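Local coordinates for protein 2-pyrone-4,6-dicarboxylic acid hydrolase, putative (Pseudomonas putida, PDB 2FFI) that probably hydrolyses the lactone ring of 2-pyrone-4,6-dicarboxylate, as a TIM-barrel enzyme of the amidohydrolase family, at residues A[106-112]-A[138-143]; A[162-168]-A[193-199]; A[182-188]-A[221-226]; A[228-233]-A[267-273]. The contacts are given in a common frame with arbitrary orientation. Numbering follows the deposited sequence.

In the fold
Contacts 1, 2 and 4 all involve the parallel strands of the barrel and are buried, whereas contact 3 lies nearer the surface, its centre about 18 Å from that of the chain. Contacts 1 and 2 pair successive strands through backbone ladders and are joined by Leu142 N to Val164 O (2.7 Å); both send polar side chains to one phosphate. Contact 4 fastens strand 231-234, a neighbour of strand 194-199, to a helix through a single firm backbone bond and apolar side chains. In contact 3 the chemistry turns mostly to leucine packing outside the strands, with Leu222 reaching Val196 of contact 2 (CD2 to CG2, 3.5 Å).

Contact 1: residues A[106-112]-A[138-143]; sequences VRGVRLN and WHVELH. With PO4 (phosphate ion), chain C.
Strands 108-110 and 139-142 run parallel, their short axes 4.6 Å apart at closest and inclined by 27°. Gly108 pairs with His139 (CA-CA 4.5 Å), Val109 with Val140 (5.1 Å) and Arg110 with Glu141 (4.4 Å). Two good hydrogen bonds set the register, Val109 N to His139 O (2.9 Å) and Glu141 N to Val109 O (2.7 Å); weak ones extend it at both ends, His139 N to Arg107 O and Leu111 N to Glu141 O, each 3.3 Å. Helix 127-136 links the strands, so this is a beta-alpha-beta unit of the TIM barrel. Val109 and Val140 point to the helix-covered face, where helix 149-156 meets Val140, while the side chains of His139, Arg110 and Glu141 occupy the other face. With His139 at chi1 p, its ring lies over Gly108, whose CA is 3.9 Å from the ring centroid; a CB there would fall 2.5 Å from His139 CE1. Before the strands, the Trp138 ring (chi1 m) receives Val106 CG2 over its six-membered ring at 3.8 Å and Arg107 CA over its five-membered ring at 4.0 Å, and Val109 CG1 approaches Trp138 CE3 to 3.5 Å. Arg110 is extended, chi1 to chi3 all t, and both NH1 (2.5 Å, very short) and NH2 (2.7 Å) donate to phosphate O1. Glu141 OE2 stays 4.0 Å from Arg110 NE, out of the guanidinium plane, and forms its salt bridge with Lys197.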
# COMPACT_ATOMS: atom_id res chain seq x y z
N VAL A 106 12.83 -1.27 4.98
CA VAL A 106 11.96 -0.66 3.99
C VAL A 106 12.27 -1.20 2.60
O VAL A 106 13.43 -1.26 2.18
CB VAL A 106 12.02 0.89 4.04
CG1 VAL A 106 13.28 1.32 4.68
CG2 VAL A 106 11.86 1.48 2.64
N ARG A 107 11.21 -1.61 1.92
CA ARG A 107 11.36 -2.21 0.60
C ARG A 107 10.69 -1.47 -0.56
O ARG A 107 10.55 -2.02 -1.67
CB ARG A 107 10.84 -3.64 0.64
CG ARG A 107 11.91 -4.73 0.55
CD ARG A 107 12.87 -4.69 1.72
NE ARG A 107 13.23 -6.04 2.10
CZ ARG A 107 13.99 -6.33 3.14
NH1 ARG A 107 14.25 -7.60 3.42
NH2 ARG A 107 14.49 -5.35 3.88
N GLY A 108 10.26 -0.24 -0.33
CA GLY A 108 9.61 0.50 -1.40
C GLY A 108 9.48 1.96 -1.07
O GLY A 108 9.81 2.37 0.04
N VAL A 109 9.04 2.75 -2.05
CA VAL A 109 8.83 4.18 -1.86
C VAL A 109 7.44 4.48 -2.38
O VAL A 109 7.01 3.92 -3.39
CB VAL A 109 9.83 5.08 -2.65
CG1 VAL A 109 11.26 4.88 -2.15
CG2 VAL A 109 9.76 4.77 -4.13
N ARG A 110 6.74 5.37 -1.68
CA ARG A 110 5.39 5.77 -2.05
C ARG A 110 5.41 7.24 -2.42
O ARG A 110 5.83 8.08 -1.63
CB ARG A 110 4.42 5.56 -0.88
CG ARG A 110 2.93 5.55 -1.28
CD ARG A 110 2.05 5.97 -0.10
NE ARG A 110 0.67 5.50 -0.18
CZ ARG A 110 -0.25 5.72 0.76
NH1 ARG A 110 -1.48 5.25 0.61
NH2 ARG A 110 0.05 6.41 1.86
N LEU A 111 4.98 7.55 -3.62
CA LEU A 111 4.93 8.93 -4.08
C LEU A 111 3.74 9.58 -3.38
O LEU A 111 3.84 10.71 -2.86
CB LEU A 111 4.74 8.96 -5.59
CG LEU A 111 5.81 8.21 -6.40
CD1 LEU A 111 5.48 8.31 -7.85
CD2 LEU A 111 7.18 8.78 -6.11
N ASN A 112 2.61 8.85 -3.38
CA ASN A 112 1.34 9.26 -2.77
C ASN A 112 0.84 10.64 -3.21
O ASN A 112 1.08 11.63 -2.53
CB ASN A 112 1.44 9.22 -1.25
CG ASN A 112 0.16 9.67 -0.56
OD1 ASN A 112 -0.86 8.97 -0.57
ND2 ASN A 112 0.21 10.85 0.05
N TRP A 138 13.92 -1.44 -4.87
CA TRP A 138 12.68 -1.00 -4.24
C TRP A 138 11.55 -0.78 -5.23
O TRP A 138 11.78 -0.37 -6.36
CB TRP A 138 12.91 0.32 -3.47
CG TRP A 138 13.62 0.15 -2.18
CD1 TRP A 138 14.07 -1.02 -1.64
CD2 TRP A 138 13.93 1.18 -1.23
NE1 TRP A 138 14.64 -0.78 -0.39
CE2 TRP A 138 14.56 0.55 -0.12
CE3 TRP A 138 13.74 2.57 -1.21
CZ2 TRP A 138 15.00 1.26 0.99
CZ3 TRP A 138 14.18 3.28 -0.09
CH2 TRP A 138 14.80 2.62 0.99
N HIS A 139 10.33 -1.05 -4.81
CA HIS A 139 9.21 -0.83 -5.71
C HIS A 139 8.63 0.55 -5.47
O HIS A 139 8.98 1.21 -4.48
CB HIS A 139 8.12 -1.89 -5.51
CG HIS A 139 7.56 -1.94 -4.12
ND1 HIS A 139 8.23 -2.52 -3.06
CD2 HIS A 139 6.39 -1.49 -3.62
CE1 HIS A 139 7.48 -2.42 -1.97
NE2 HIS A 139 6.36 -1.80 -2.29
N VAL A 140 7.77 1.00 -6.37
CA VAL A 140 7.14 2.31 -6.26
C VAL A 140 5.63 2.17 -6.08
O VAL A 140 4.94 1.59 -6.93
CB VAL A 140 7.42 3.19 -7.51
CG1 VAL A 140 7.27 2.37 -8.77
CG2 VAL A 140 6.46 4.38 -7.55
N GLU A 141 5.14 2.69 -4.96
CA GLU A 141 3.71 2.62 -4.63
C GLU A 141 2.94 3.82 -5.16
O GLU A 141 3.34 4.96 -4.96
CB GLU A 141 3.52 2.53 -3.12
CG GLU A 141 2.43 1.57 -2.71
CD GLU A 141 2.07 1.72 -1.25
OE1 GLU A 141 2.98 2.01 -0.45
OE2 GLU A 141 0.89 1.54 -0.90
N LEU A 142 1.82 3.54 -5.81
CA LEU A 142 0.98 4.59 -6.36
C LEU A 142 -0.34 4.69 -5.61
O LEU A 142 -0.86 3.70 -5.09
CB LEU A 142 0.72 4.34 -7.85
CG LEU A 142 1.60 5.04 -8.88
CD1 LEU A 142 2.88 5.55 -8.25
CD2 LEU A 142 1.89 4.07 -10.01
N HIS A 143 -0.88 5.90 -5.55
CA HIS A 143 -2.13 6.15 -4.89
C HIS A 143 -2.80 7.36 -5.54
O HIS A 143 -2.46 8.49 -5.24
CB HIS A 143 -1.88 6.42 -3.41
CG HIS A 143 -3.13 6.66 -2.63
ND1 HIS A 143 -4.35 6.16 -3.00
CD2 HIS A 143 -3.34 7.36 -1.48
CE1 HIS A 143 -5.27 6.53 -2.12
NE2 HIS A 143 -4.68 7.26 -1.19
P PO4 C . -3.82 5.75 2.91
O1 PO4 C . -2.33 5.83 2.88
O2 PO4 C . -4.39 6.97 2.28
O3 PO4 C . -4.26 4.56 2.15
O4 PO4 C . -4.27 5.66 4.32

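Contact 2: residues A[162-168]-A[193-199]; sequences DIVIDHF and KVWVKVS. With PO4 (phosphate ion), chain C.
Beyond strand 163-165 the backbone turns to positive phi at two consecutive residues, His167 (43/70) and Phe168 (56/6), and the ladder slips: Phe168 N, rather than His167 N, donates to Lys197 O (2.7 Å). Before this the pairing with strand 194-199 is regular and parallel, axes 4.3 Å apart and inclined by 24°, in the register Ile163-Val194, Val164-Trp195, Ile165-Val196. Its bonds are Ile163 N to Lys193 O (2.8 Å), Trp195 N to Ile163 O (2.5 Å), Ile165 N to Trp195 O (2.7 Å) and Lys197 N to Ile165 O (2.7 Å). Phe168 (chi1 m) lays its ring over Val198, whose CA is 4.0 Å from the centroid. His167, also m, shares a hydrogen bond between ND1 and Ser199 OG (2.8 Å), while its NE2 donates to phosphate O3 (2.7 Å). Asp166 is salt-bridged to Arg110, and Lys197 to Glu141. Such polar groups gathered at the C-terminal ends of parallel strands mark the usual active-site end of a TIM barrel.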
# COMPACT_ATOMS: atom_id res chain seq x y z
N ASP A 162 9.21 -2.55 -10.07
CA ASP A 162 7.92 -3.00 -9.58
C ASP A 162 7.03 -1.80 -9.28
O ASP A 162 7.46 -0.80 -8.70
CB ASP A 162 8.10 -3.84 -8.32
CG ASP A 162 8.83 -5.15 -8.59
OD1 ASP A 162 9.52 -5.65 -7.67
OD2 ASP A 162 8.70 -5.69 -9.72
N ILE A 163 5.77 -1.92 -9.69
CA ILE A 163 4.80 -0.86 -9.47
C ILE A 163 3.62 -1.44 -8.69
O ILE A 163 2.93 -2.35 -9.17
CB ILE A 163 4.30 -0.29 -10.80
CG1 ILE A 163 5.49 0.19 -11.64
CG2 ILE A 163 3.30 0.83 -10.53
CD1 ILE A 163 5.15 0.47 -13.11
N VAL A 164 3.40 -0.89 -7.49
CA VAL A 164 2.31 -1.28 -6.62
C VAL A 164 1.20 -0.23 -6.62
O VAL A 164 1.43 0.91 -6.22
CB VAL A 164 2.79 -1.44 -5.16
CG1 VAL A 164 1.62 -1.82 -4.27
CG2 VAL A 164 3.88 -2.49 -5.08
N ILE A 165 -0.01 -0.64 -7.03
CA ILE A 165 -1.18 0.24 -7.09
C ILE A 165 -2.05 0.10 -5.84
O ILE A 165 -2.46 -1.01 -5.50
CB ILE A 165 -2.01 -0.06 -8.35
CG1 ILE A 165 -1.16 0.18 -9.59
CG2 ILE A 165 -3.20 0.87 -8.46
CD1 ILE A 165 -1.84 -0.24 -10.84
N ASP A 166 -2.35 1.22 -5.18
CA ASP A 166 -3.15 1.22 -3.95
C ASP A 166 -4.66 1.18 -4.12
O ASP A 166 -5.22 1.81 -5.02
CB ASP A 166 -2.82 2.45 -3.11
CG ASP A 166 -1.42 2.43 -2.53
OD1 ASP A 166 -1.07 3.40 -1.83
OD2 ASP A 166 -0.68 1.44 -2.77
N HIS A 167 -5.31 0.45 -3.22
CA HIS A 167 -6.76 0.31 -3.18
C HIS A 167 -7.45 0.11 -4.51
O HIS A 167 -8.15 0.98 -4.99
CB HIS A 167 -7.39 1.54 -2.52
CG HIS A 167 -6.68 1.99 -1.29
ND1 HIS A 167 -6.15 1.11 -0.37
CD2 HIS A 167 -6.41 3.23 -0.81
CE1 HIS A 167 -5.59 1.79 0.62
NE2 HIS A 167 -5.74 3.08 0.37
N PHE A 168 -7.25 -1.05 -5.12
CA PHE A 168 -7.91 -1.35 -6.39
C PHE A 168 -7.63 -0.31 -7.46
O PHE A 168 -8.20 -0.36 -8.56
CB PHE A 168 -9.41 -1.43 -6.17
CG PHE A 168 -9.84 -2.56 -5.26
CD1 PHE A 168 -10.11 -3.82 -5.79
CD2 PHE A 168 -10.02 -2.34 -3.90
CE1 PHE A 168 -10.57 -4.83 -4.97
CE2 PHE A 168 -10.48 -3.36 -3.08
CZ PHE A 168 -10.76 -4.61 -3.61
N LYS A 193 5.45 -6.85 -13.71
CA LYS A 193 6.11 -5.94 -12.79
C LYS A 193 5.08 -5.02 -12.13
O LYS A 193 5.43 -4.09 -11.41
CB LYS A 193 7.18 -5.13 -13.54
CG LYS A 193 8.34 -5.97 -14.13
CD LYS A 193 9.59 -6.03 -13.21
CE LYS A 193 10.21 -4.65 -12.99
NZ LYS A 193 11.48 -4.68 -12.21
N VAL A 194 3.80 -5.29 -12.36
CA VAL A 194 2.75 -4.47 -11.76
C VAL A 194 1.90 -5.21 -10.72
O VAL A 194 1.28 -6.25 -10.99
CB VAL A 194 1.85 -3.84 -12.84
CG1 VAL A 194 1.48 -4.87 -13.88
CG2 VAL A 194 0.60 -3.23 -12.20
N TRP A 195 1.89 -4.64 -9.51
CA TRP A 195 1.14 -5.18 -8.39
C TRP A 195 -0.01 -4.26 -8.08
O TRP A 195 0.05 -3.04 -8.26
CB TRP A 195 2.03 -5.26 -7.14
CG TRP A 195 2.87 -6.47 -7.09
CD1 TRP A 195 2.60 -7.63 -6.43
CD2 TRP A 195 4.11 -6.67 -7.76
NE1 TRP A 195 3.60 -8.55 -6.65
CE2 TRP A 195 4.54 -7.98 -7.46
CE3 TRP A 195 4.90 -5.86 -8.59
CZ2 TRP A 195 5.72 -8.51 -7.96
CZ3 TRP A 195 6.08 -6.38 -9.09
CH2 TRP A 195 6.48 -7.70 -8.77
N VAL A 196 -1.08 -4.86 -7.59
CA VAL A 196 -2.25 -4.10 -7.23
C VAL A 196 -2.73 -4.56 -5.86
O VAL A 196 -2.87 -5.76 -5.60
CB VAL A 196 -3.36 -4.30 -8.27
CG1 VAL A 196 -3.55 -5.78 -8.52
CG2 VAL A 196 -4.65 -3.66 -7.78
N LYS A 197 -2.94 -3.59 -4.98
CA LYS A 197 -3.40 -3.86 -3.63
C LYS A 197 -4.91 -3.80 -3.50
O LYS A 197 -5.55 -2.84 -3.94
CB LYS A 197 -2.77 -2.88 -2.62
CG LYS A 197 -1.46 -3.36 -2.04
CD LYS A 197 -1.08 -2.63 -0.76
CE LYS A 197 -0.11 -1.48 -1.02
NZ LYS A 197 0.75 -1.16 0.15
N VAL A 198 -5.47 -4.85 -2.91
CA VAL A 198 -6.90 -4.93 -2.67
C VAL A 198 -7.08 -4.57 -1.19
O VAL A 198 -6.92 -5.39 -0.30
CB VAL A 198 -7.44 -6.35 -3.01
CG1 VAL A 198 -6.35 -7.39 -2.81
CG2 VAL A 198 -8.65 -6.68 -2.14
N SER A 199 -7.38 -3.30 -0.95
CA SER A 199 -7.54 -2.78 0.40
C SER A 199 -8.40 -1.52 0.45
O SER A 199 -8.60 -0.82 -0.55
CB SER A 199 -6.16 -2.48 1.01
OG SER A 199 -5.42 -1.54 0.24
P PO4 C . -3.82 5.75 2.91
O1 PO4 C . -2.33 5.83 2.88
O2 PO4 C . -4.39 6.97 2.28
O3 PO4 C . -4.26 4.56 2.15
O4 PO4 C . -4.27 5.66 4.32

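Contact 3: residues A[182-188]-A[221-226]; sequences FAELLTL and ALEAHY
Phe182 opens the short helix 182-185 and, with chi1 t, brings its ring to segment 221-226, at the C-terminal end of helix 208-225, where CZ is 3.3 Å from Leu222 CD1. One turn along, Leu185 (chi1 t) sends CD1 to 3.4 Å from Leu222 CD1 and also to 3.4 Å from Tyr226 CE2, at the edge of the tyrosine ring. Its carbonyl is the polar link of the contact: Leu185 O accepts His225 ND1 at 3.2 Å, with a bent angle of 136°. Leu186 and His225 have the nearest CA atoms, 6.0 Å apart; Leu186 CD2 lies 3.5 Å from Leu222 CD1 and 3.9 Å from Ala221 CB. Thr187 turns its hydroxyl back, OG1 donating to Ala183 O at 3.2 Å. At Leu188 the chain has become extended (-53/158), its carbonyl O is 3.0 Å from His225 CE1, and its CD2 reaches Tyr226 OH at 3.4 Å. His225, with chi1 t, points its ring into this turn, and Tyr226 adopts m. The two segments belong to successive outer helices of the barrel: Leu222 and Tyr226 pack inward on strands 194-199 and 231-234, and Leu188 rests against helix 149-156.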
# COMPACT_ATOMS: atom_id res chain seq x y z
N PHE A 182 -10.11 2.36 -14.87
CA PHE A 182 -10.07 0.95 -14.54
C PHE A 182 -10.05 0.06 -15.76
O PHE A 182 -9.51 -1.05 -15.73
CB PHE A 182 -11.27 0.58 -13.69
CG PHE A 182 -11.04 -0.65 -12.88
CD1 PHE A 182 -10.25 -0.59 -11.74
CD2 PHE A 182 -11.62 -1.85 -13.24
CE1 PHE A 182 -10.05 -1.72 -10.98
CE2 PHE A 182 -11.42 -2.99 -12.48
CZ PHE A 182 -10.63 -2.92 -11.34
N ALA A 183 -10.66 0.53 -16.84
CA ALA A 183 -10.69 -0.24 -18.07
C ALA A 183 -9.28 -0.46 -18.58
O ALA A 183 -8.88 -1.60 -18.83
CB ALA A 183 -11.50 0.49 -19.11
N GLU A 184 -8.52 0.62 -18.73
CA GLU A 184 -7.14 0.53 -19.21
C GLU A 184 -6.33 -0.36 -18.27
O GLU A 184 -5.37 -0.99 -18.69
CB GLU A 184 -6.50 1.92 -19.27
CG GLU A 184 -7.21 2.93 -20.15
CD GLU A 184 -6.64 4.34 -20.02
OE1 GLU A 184 -6.83 4.97 -18.95
OE2 GLU A 184 -5.98 4.82 -20.97
N LEU A 185 -6.72 -0.39 -17.01
CA LEU A 185 -6.04 -1.19 -16.00
C LEU A 185 -6.19 -2.70 -16.28
O LEU A 185 -5.23 -3.45 -16.16
CB LEU A 185 -6.57 -0.81 -14.61
CG LEU A 185 -5.84 -1.23 -13.34
CD1 LEU A 185 -6.06 -2.71 -13.08
CD2 LEU A 185 -4.36 -0.91 -13.47
N LEU A 186 -7.39 -3.13 -16.67
CA LEU A 186 -7.66 -4.54 -16.95
C LEU A 186 -7.11 -4.94 -18.30
O LEU A 186 -7.31 -6.07 -18.74
CB LEU A 186 -9.15 -4.83 -16.94
CG LEU A 186 -9.95 -4.36 -15.74
CD1 LEU A 186 -11.40 -4.70 -15.97
CD2 LEU A 186 -9.41 -5.02 -14.49
N THR A 187 -6.44 -4.01 -18.96
CA THR A 187 -5.90 -4.27 -20.29
C THR A 187 -4.48 -3.74 -20.35
O THR A 187 -3.82 -3.83 -21.39
CB THR A 187 -6.74 -3.55 -21.38
OG1 THR A 187 -8.13 -3.75 -21.11
CG2 THR A 187 -6.43 -4.12 -22.76
N LEU A 188 -4.00 -3.19 -19.24
CA LEU A 188 -2.66 -2.62 -19.20
C LEU A 188 -1.58 -3.60 -19.66
O LEU A 188 -1.78 -4.81 -19.66
CB LEU A 188 -2.33 -2.15 -17.78
CG LEU A 188 -1.05 -1.33 -17.61
CD1 LEU A 188 -1.13 -0.04 -18.44
CD2 LEU A 188 -0.87 -0.99 -16.13
N ALA A 221 -11.85 -9.54 -11.88
CA ALA A 221 -11.30 -9.01 -13.14
C ALA A 221 -9.80 -8.74 -13.02
O ALA A 221 -9.02 -9.04 -13.92
CB ALA A 221 -12.04 -7.73 -13.54
N LEU A 222 -9.42 -8.16 -11.89
CA LEU A 222 -8.03 -7.86 -11.61
C LEU A 222 -7.19 -9.13 -11.67
O LEU A 222 -6.25 -9.21 -12.46
CB LEU A 222 -7.92 -7.18 -10.24
CG LEU A 222 -7.38 -5.76 -10.18
CD1 LEU A 222 -7.98 -4.90 -11.27
CD2 LEU A 222 -7.66 -5.18 -8.81
N GLU A 223 -7.52 -10.12 -10.85
CA GLU A 223 -6.74 -11.36 -10.84
C GLU A 223 -6.72 -12.05 -12.18
O GLU A 223 -5.79 -12.78 -12.49
CB GLU A 223 -7.29 -12.35 -9.80
CG GLU A 223 -6.51 -13.66 -9.78
CD GLU A 223 -7.32 -14.83 -9.24
OE1 GLU A 223 -6.83 -15.98 -9.31
OE2 GLU A 223 -8.44 -14.59 -8.74
N ALA A 224 -7.77 -11.85 -12.97
CA ALA A 224 -7.86 -12.48 -14.28
C ALA A 224 -6.82 -11.91 -15.25
O ALA A 224 -6.42 -12.59 -16.20
CB ALA A 224 -9.26 -12.32 -14.85
N HIS A 225 -6.39 -10.67 -15.01
CA HIS A 225 -5.43 -10.00 -15.87
C HIS A 225 -4.03 -9.94 -15.27
O HIS A 225 -3.03 -9.94 -15.98
CB HIS A 225 -5.90 -8.58 -16.19
CG HIS A 225 -5.02 -7.88 -17.17
ND1 HIS A 225 -4.81 -6.51 -17.14
CD2 HIS A 225 -4.28 -8.34 -18.21
CE1 HIS A 225 -3.97 -6.17 -18.11
NE2 HIS A 225 -3.64 -7.27 -18.77
N TYR A 226 -3.95 -9.86 -13.95
CA TYR A 226 -2.65 -9.79 -13.29
C TYR A 226 -2.25 -11.10 -12.64
O TYR A 226 -1.07 -11.48 -12.68
CB TYR A 226 -2.65 -8.67 -12.26
CG TYR A 226 -2.62 -7.31 -12.89
CD1 TYR A 226 -1.55 -6.92 -13.68
CD2 TYR A 226 -3.67 -6.42 -12.71
CE1 TYR A 226 -1.51 -5.67 -14.27
CE2 TYR A 226 -3.65 -5.16 -13.30
CZ TYR A 226 -2.56 -4.78 -14.07
OH TYR A 226 -2.51 -3.52 -14.61

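Contact 4: residues A[228-233]-A[267-273]; sequences AERLMW and ALLLDTA
A carbonyl left over by a pi-type turn makes the firmest bond here. In helix 267-273, Thr272 N donates to Ala267 O (3.1 Å), five residues back, so Leu268 O is available to accept Trp233 N at 2.7 Å and 168°. The strand 231-233 crosses this helix at -122°, the axes 5.6 Å apart, with Met232 and Leu268 CA atoms only 4.0 Å apart. Thr272 (chi1 m) brings a single hydroxyl proton among several carbonyls: OG1 lies 3.2 Å from both Leu231 O and Ala267 O, each at best a weak bond and the choice unsettled, and 2.6 Å from Ala228 O. That last carbonyl also accepts Leu231 N (3.3 Å), closing the 3-10 turn 228-230. Arg230 NH2 donates to Glu229 O (2.6 Å), while its NE is bound by Gly192 O; Trp233 O receives Ser17 OG. Apolar contacts fill the rest: Leu231 CB to Leu268 CD2 (3.3 Å), Trp233 CB to Leu269 CD2 (3.7 Å), Ala228 CB to Ala267 CB (3.8 Å), and selenomethionine Met232 CB to Ala273 CB (4.3 Å). Strand 231-234 hydrogen-bonds strand 194-199 and meets Ser17 beside strand 15-16, so the C-terminal helix packs where the last and first strands of the TIM barrel come together.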
# COMPACT_ATOMS: atom_id res chain seq x y z
N ALA A 228 -3.12 -14.01 -9.16
CA ALA A 228 -3.08 -14.03 -7.70
C ALA A 228 -1.72 -13.63 -7.14
O ALA A 228 -1.63 -13.03 -6.06
CB ALA A 228 -3.45 -15.42 -7.20
N GLU A 229 -0.66 -13.96 -7.87
CA GLU A 229 0.71 -13.63 -7.44
C GLU A 229 1.00 -12.14 -7.57
O GLU A 229 2.13 -11.70 -7.40
CB GLU A 229 1.73 -14.44 -8.26
CG GLU A 229 3.15 -14.40 -7.66
CD GLU A 229 4.18 -15.26 -8.40
OE1 GLU A 229 3.91 -16.47 -8.62
OE2 GLU A 229 5.26 -14.73 -8.75
N ARG A 230 -0.04 -11.36 -7.87
CA ARG A 230 0.13 -9.93 -8.03
C ARG A 230 -0.88 -9.12 -7.25
O ARG A 230 -0.87 -7.90 -7.30
CB ARG A 230 0.05 -9.55 -9.51
CG ARG A 230 1.28 -9.97 -10.29
CD ARG A 230 2.44 -9.07 -9.98
NE ARG A 230 3.65 -9.54 -10.64
CZ ARG A 230 4.31 -10.64 -10.28
NH1 ARG A 230 5.39 -11.00 -10.93
NH2 ARG A 230 3.88 -11.36 -9.25
N LEU A 231 -1.75 -9.81 -6.51
CA LEU A 231 -2.74 -9.14 -5.69
C LEU A 231 -2.51 -9.45 -4.21
O LEU A 231 -2.32 -10.61 -3.84
CB LEU A 231 -4.14 -9.58 -6.10
CG LEU A 231 -4.67 -8.97 -7.41
CD1 LEU A 231 -3.84 -9.45 -8.55
CD2 LEU A 231 -6.13 -9.36 -7.65
N MSE A 232 -2.51 -8.42 -3.37
CA MSE A 232 -2.31 -8.63 -1.94
C MSE A 232 -3.28 -7.79 -1.13
O MSE A 232 -3.66 -6.69 -1.53
CB MSE A 232 -0.88 -8.25 -1.54
CG MSE A 232 -0.62 -6.78 -1.53
SE MSE A 232 1.25 -6.42 -1.85
CE MSE A 232 1.08 -5.83 -3.66
N TRP A 233 -3.69 -8.32 0.02
CA TRP A 233 -4.63 -7.61 0.88
C TRP A 233 -4.00 -6.66 1.89
O TRP A 233 -2.97 -6.97 2.49
CB TRP A 233 -5.49 -8.61 1.67
CG TRP A 233 -6.43 -7.97 2.65
CD1 TRP A 233 -7.70 -7.54 2.41
CD2 TRP A 233 -6.16 -7.70 4.05
NE1 TRP A 233 -8.25 -7.02 3.58
CE2 TRP A 233 -7.33 -7.11 4.59
CE3 TRP A 233 -5.05 -7.89 4.88
CZ2 TRP A 233 -7.42 -6.73 5.93
CZ3 TRP A 233 -5.14 -7.50 6.23
CH2 TRP A 233 -6.32 -6.93 6.73
N ALA A 267 -2.85 -16.25 -1.25
CA ALA A 267 -2.06 -15.35 -2.08
C ALA A 267 -2.24 -13.91 -1.56
O ALA A 267 -1.27 -13.19 -1.39
CB ALA A 267 -2.53 -15.43 -3.52
N LEU A 268 -3.48 -13.52 -1.30
CA LEU A 268 -3.75 -12.18 -0.84
C LEU A 268 -3.31 -11.91 0.58
O LEU A 268 -3.05 -10.76 0.95
CB LEU A 268 -5.24 -11.86 -0.98
CG LEU A 268 -5.88 -11.94 -2.37
CD1 LEU A 268 -7.37 -11.66 -2.24
CD2 LEU A 268 -5.23 -10.95 -3.32
N LEU A 269 -3.22 -12.96 1.39
CA LEU A 269 -2.85 -12.77 2.79
C LEU A 269 -1.44 -13.19 3.14
O LEU A 269 -0.96 -12.92 4.24
CB LEU A 269 -3.83 -13.51 3.68
CG LEU A 269 -5.34 -13.34 3.43
CD1 LEU A 269 -6.05 -14.02 4.59
CD2 LEU A 269 -5.76 -11.86 3.36
N LEU A 270 -0.74 -13.82 2.20
CA LEU A 270 0.61 -14.25 2.49
C LEU A 270 1.56 -14.34 1.29
O LEU A 270 2.47 -13.52 1.15
CB LEU A 270 0.54 -15.61 3.19
CG LEU A 270 1.89 -16.14 3.68
CD1 LEU A 270 2.34 -15.35 4.88
CD2 LEU A 270 1.74 -17.57 4.03
N ASP A 271 1.37 -15.36 0.45
CA ASP A 271 2.22 -15.60 -0.71
C ASP A 271 2.69 -14.36 -1.44
O ASP A 271 3.88 -14.07 -1.44
CB ASP A 271 1.51 -16.56 -1.66
CG ASP A 271 1.53 -18.00 -1.16
OD1 ASP A 271 1.82 -18.19 0.05
OD2 ASP A 271 1.25 -18.92 -1.97
N THR A 272 1.76 -13.63 -2.06
CA THR A 272 2.13 -12.42 -2.77
C THR A 272 2.93 -11.44 -1.92
O THR A 272 4.07 -11.15 -2.23
CB THR A 272 0.89 -11.70 -3.31
OG1 THR A 272 0.16 -12.59 -4.16
CG2 THR A 272 1.29 -10.49 -4.12
N ALA A 273 2.35 -10.91 -0.86
CA ALA A 273 3.08 -9.96 -0.06
C ALA A 273 4.42 -10.52 0.40
O ALA A 273 5.40 -9.78 0.50
CB ALA A 273 2.27 -9.52 1.13